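Local coordinates for plasma serine protease inhibitor (Homo sapiens, PDB 3DY0), which inhibits serine proteases of blood plasma and other body fluids in a heparin-dependent way, offering a reactive centre loop that the target protease cleaves and is trapped by, at residues S37-L40 against A41-S44; G74-Q77 against L78-L82. All coordinates share one frame; numbering follows the deposited sequence.

Interaction 1 of 2, residues S37-L40 against A41-S44; sequences SMSL and AMLS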
loop_
_atom_site.group_PDB
_atom_site.type_symbol
_atom_site.label_atom_id
_atom_site.label_comp_id
_atom_site.label_asym_id
_atom_site.label_seq_id
_atom_site.Cartn_x
_atom_site.Cartn_y
_atom_site.Cartn_z
ATOM N N SER A 37 -0.407 5.893 -4.082
ATOM C CA SER A 37 -1.220 6.712 -4.973
ATOM C C SER A 37 -1.362 8.118 -4.402
ATOM O O SER A 37 -1.271 9.106 -5.131
ATOM C CB SER A 37 -2.615 6.104 -5.146
ATOM O OG SER A 37 -2.565 4.876 -5.846
ATOM N N MET A 38 -1.586 8.202 -3.096
ATOM C CA MET A 38 -1.746 9.498 -2.441
ATOM C C MET A 38 -0.431 10.266 -2.563
ATOM O O MET A 38 -0.426 11.462 -2.841
ATOM C CB MET A 38 -2.147 9.329 -0.969
ATOM C CG MET A 38 -2.291 10.652 -0.220
ATOM S SD MET A 38 -3.221 10.527 1.321
ATOM C CE MET A 38 -4.898 10.421 0.682
ATOM N N SER A 39 0.691 9.567 -2.394
ATOM C CA SER A 39 1.997 10.217 -2.507
ATOM C C SER A 39 2.224 10.761 -3.913
ATOM O O SER A 39 2.734 11.866 -4.083
ATOM C CB SER A 39 3.118 9.236 -2.152
ATOM O OG SER A 39 3.049 8.857 -0.787
ATOM N N LEU A 40 1.846 9.980 -4.920
ATOM C CA LEU A 40 2.005 10.405 -6.304
ATOM C C LEU A 40 1.070 11.575 -6.620
ATOM O O LEU A 40 1.433 12.490 -7.363
ATOM C CB LEU A 40 1.734 9.229 -7.248
ATOM C CG LEU A 40 2.882 8.223 -7.354
ATOM C CD1 LEU A 40 2.422 7.003 -8.137
ATOM C CD2 LEU A 40 4.077 8.878 -8.045
ATOM N N ALA A 41 -0.139 11.543 -6.061
ATOM C CA ALA A 41 -1.091 12.625 -6.279
ATOM C C ALA A 41 -0.539 13.926 -5.685
ATOM O O ALA A 41 -0.630 14.987 -6.301
ATOM C CB ALA A 41 -2.429 12.280 -5.638
ATOM N N MET A 42 0.028 13.850 -4.485
ATOM C CA MET A 42 0.603 15.037 -3.860
ATOM C C MET A 42 1.785 15.528 -4.688
ATOM O O MET A 42 1.965 16.731 -4.891
ATOM C CB MET A 42 1.061 14.722 -2.431
ATOM C CG MET A 42 -0.096 14.460 -1.477
ATOM S SD MET A 42 0.414 14.308 0.247
ATOM C CE MET A 42 1.475 12.835 0.154
ATOM N N LEU A 43 2.590 14.589 -5.168
ATOM C CA LEU A 43 3.750 14.935 -5.978
ATOM C C LEU A 43 3.316 15.685 -7.239
ATOM O O LEU A 43 3.984 16.629 -7.664
ATOM C CB LEU A 43 4.525 13.666 -6.354
ATOM C CG LEU A 43 5.793 13.824 -7.197
ATOM C CD1 LEU A 43 6.780 14.754 -6.494
ATOM C CD2 LEU A 43 6.422 12.455 -7.420
ATOM N N SER A 44 2.188 15.285 -7.825
ATOM C CA SER A 44 1.704 15.941 -9.038
ATOM C C SER A 44 1.323 17.402 -8.805
ATOM O O SER A 44 1.313 18.198 -9.743
ATOM C CB SER A 44 0.505 15.183 -9.635
ATOM O OG SER A 44 -0.706 15.445 -8.941
#
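Met42 runs beside the preceding turn of its helix, its CG 3.3 Å from Met38 O, and only its terminal methyl turns in, toward Ser39 and Met38. With chi3 bent (-63°), CE of Met42 lies 3.8 Å from Ser39 CA and 4.4 Å from Met38 CG. An unbranched thioether suits a chain that bends at its last bond. Met38 takes another course: its CG stands anti to the backbone N (chi1 178°), carrying the sulfur away from Met42 toward helix 65-81. On another flank, Leu40 and Leu43 touch through one methyl each, CD2 of Leu40 lying 4.3 Å from CD2 of Leu43, and both side chains also pack on Ile55 of helix 49-58. The segment belongs to helix 33-45, which corresponds to helix B of the serpin fold and is buried here among its neighbours. Ala41, with only a methyl, fits against Phe75 and Tyr117. Regular i to i+4 backbone bonds run through the turns, such as Met42 N to Met38 O at 2.9 Å. Ser44 suits a buried site because its hydroxyl bends back (chi1 78°) and donates from OG to Ala41 O over 2.7 Å.

Interaction 2 of 2, residues G74-Q77 against L78-L82; sequences GFQQ and LLQEL
The carbonyl oxygen of Gln77 receives the N-H of Glu81, Gln77 O to Glu81 N measuring 2.8 Å, and the same two residues join again through their side chains. A chi1 of -79° sets CG of Glu81 beside its backbone N and 3.1 Å from Gln77 O, and the extended chain then carries OE1 to the amide. There Gln77 NE2 donates to Glu81 OE1 over 3.0 Å. The bond is bent (N-H...O 145°), and the nitrogen stands above the carboxylate plane, 52° out of it. At the other end of the amide, Gln77 OE1 accepts from Arg73, and the two bonds together hold its rotation. Glutamine, donor and acceptor in one, thus bridges a base and an acid at successive i to i+4 steps along helix 65-81, the counterpart of serpin helix D. One residue back, Gln76 and Gln80 cross with Gln80 OE1 3.4 Å from Gln76 CG, a packing contact; the Gln76 amide instead gives its NE2 hydrogen to Thr115 O at the neighbouring helix 107-117. Gln80 is exposed and was modelled in two conformers. The inward side of the helix is apolar. Leu78 CD2 lies at the edge of the Phe75 ring, near its plane, 4.3 Å from Phe75 CD1, and Leu78 packs also on Leu93 of strand 90-99. Leu79, buried, sets its CG 3.4 Å from Phe75 O and packs on Tyr117 of helix 107-117. Leu82 N bonds back to Leu78 O where the helix gives way to loop.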
loop_
_atom_site.group_PDB
_atom_site.type_symbol
_atom_site.label_atom_id
_atom_site.label_comp_id
_atom_site.label_asym_id
_atom_site.label_seq_id
_atom_site.Cartn_x
_atom_site.Cartn_y
_atom_site.Cartn_z
ATOM N N GLY A 74 -11.261 13.678 -4.358
ATOM C CA GLY A 74 -11.515 12.360 -3.802
ATOM C C GLY A 74 -10.623 12.054 -2.612
ATOM O O GLY A 74 -11.086 11.520 -1.604
ATOM N N PHE A 75 -9.340 12.389 -2.725
ATOM C CA PHE A 75 -8.406 12.146 -1.636
ATOM C C PHE A 75 -8.677 13.072 -0.457
ATOM O O PHE A 75 -8.522 12.674 0.690
ATOM C CB PHE A 75 -6.956 12.309 -2.111
ATOM C CG PHE A 75 -6.376 11.062 -2.729
ATOM C CD1 PHE A 75 -6.565 9.822 -2.131
ATOM C CD2 PHE A 75 -5.621 11.134 -3.893
ATOM C CE1 PHE A 75 -6.007 8.664 -2.679
ATOM C CE2 PHE A 75 -5.056 9.979 -4.453
ATOM C CZ PHE A 75 -5.250 8.748 -3.844
ATOM N N GLN A 76 -9.070 14.311 -0.742
ATOM C CA GLN A 76 -9.381 15.257 0.326
ATOM C C GLN A 76 -10.596 14.737 1.102
ATOM O O GLN A 76 -10.640 14.801 2.332
ATOM C CB GLN A 76 -9.695 16.637 -0.259
ATOM C CG GLN A 76 -10.079 17.671 0.786
ATOM C CD GLN A 76 -10.619 18.945 0.166
ATOM O OE1 GLN A 76 -11.529 18.905 -0.662
ATOM N NE2 GLN A 76 -10.065 20.083 0.568
ATOM N N GLN A 77 -11.580 14.215 0.377
ATOM C CA GLN A 77 -12.785 13.682 1.005
ATOM C C GLN A 77 -12.431 12.491 1.893
ATOM O O GLN A 77 -12.947 12.352 3.000
ATOM C CB GLN A 77 -13.788 13.250 -0.070
ATOM C CG GLN A 77 -15.095 12.696 0.477
ATOM C CD GLN A 77 -15.997 12.159 -0.619
ATOM O OE1 GLN A 77 -16.278 12.849 -1.597
ATOM N NE2 GLN A 77 -16.455 10.922 -0.460
ATOM N N LEU A 78 -11.544 11.633 1.399
ATOM C CA LEU A 78 -11.118 10.455 2.142
ATOM C C LEU A 78 -10.453 10.849 3.457
ATOM O O LEU A 78 -10.759 10.292 4.510
ATOM C CB LEU A 78 -10.148 9.627 1.296
ATOM C CG LEU A 78 -9.500 8.416 1.976
ATOM C CD1 LEU A 78 -10.574 7.444 2.453
ATOM C CD2 LEU A 78 -8.560 7.732 0.993
ATOM N N LEU A 79 -9.534 11.806 3.390
ATOM C CA LEU A 79 -8.833 12.270 4.579
ATOM C C LEU A 79 -9.789 12.903 5.585
ATOM O O LEU A 79 -9.665 12.677 6.787
ATOM C CB LEU A 79 -7.734 13.260 4.188
ATOM C CG LEU A 79 -6.560 12.621 3.436
ATOM C CD1 LEU A 79 -5.662 13.700 2.848
ATOM C CD2 LEU A 79 -5.768 11.727 4.391
ATOM N N GLN A 80 -10.740 13.689 5.089
ATOM C CA GLN A 80 -11.710 14.338 5.962
ATOM C C GLN A 80 -12.627 13.303 6.603
ATOM O O GLN A 80 -12.987 13.423 7.775
ATOM C CB GLN A 80 -12.537 15.358 5.173
ATOM C CG GLN A 80 -11.728 16.550 4.684
ATOM C CD GLN A 80 -12.556 17.537 3.883
ATOM O OE1 GLN A 80 -12.049 18.563 3.427
ATOM N NE2 GLN A 80 -13.834 17.232 3.707
ATOM N N GLU A 81 -12.997 12.285 5.833
ATOM C CA GLU A 81 -13.865 11.227 6.333
ATOM C C GLU A 81 -13.177 10.475 7.466
ATOM O O GLU A 81 -13.819 10.084 8.438
ATOM C CB GLU A 81 -14.230 10.252 5.211
ATOM C CG GLU A 81 -15.331 10.756 4.289
ATOM C CD GLU A 81 -15.634 9.791 3.158
ATOM O OE1 GLU A 81 -16.632 10.010 2.438
ATOM O OE2 GLU A 81 -14.872 8.816 2.985
ATOM N N LEU A 82 -11.867 10.284 7.342
ATOM C CA LEU A 82 -11.117 9.574 8.368
ATOM C C LEU A 82 -10.908 10.408 9.625
ATOM O O LEU A 82 -10.357 9.919 10.611
ATOM C CB LEU A 82 -9.769 9.105 7.808
ATOM C CG LEU A 82 -9.901 8.034 6.724
ATOM C CD1 LEU A 82 -8.538 7.687 6.160
ATOM C CD2 LEU A 82 -10.564 6.795 7.318
#

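Interactions 1 and 2 lie on different helices, their centres about 14 Å apart, yet they touch directly. Met38 CE reaches the Phe75 ring at CD1, 3.3 Å away, and also packs 3.9 Å from Leu79 CG; Ala41 CB sits 3.7 Å from Phe75 CE2. Met38 and the small Ala41 of interaction 1 thus pack against the apolar flank of interaction 2, whose glutamines and glutamate point elsewhere. Tyr117 of helix 107-117 packs on both, touching Met38, Ala41, Met42, Phe75 and Leu79. Neither contact contributes to the glycan pocket observed at Asn213, Lys249 and Lys253, whereas Leu78 of interaction 2 packs on a polar side chain of the bound peptide, a separate chain.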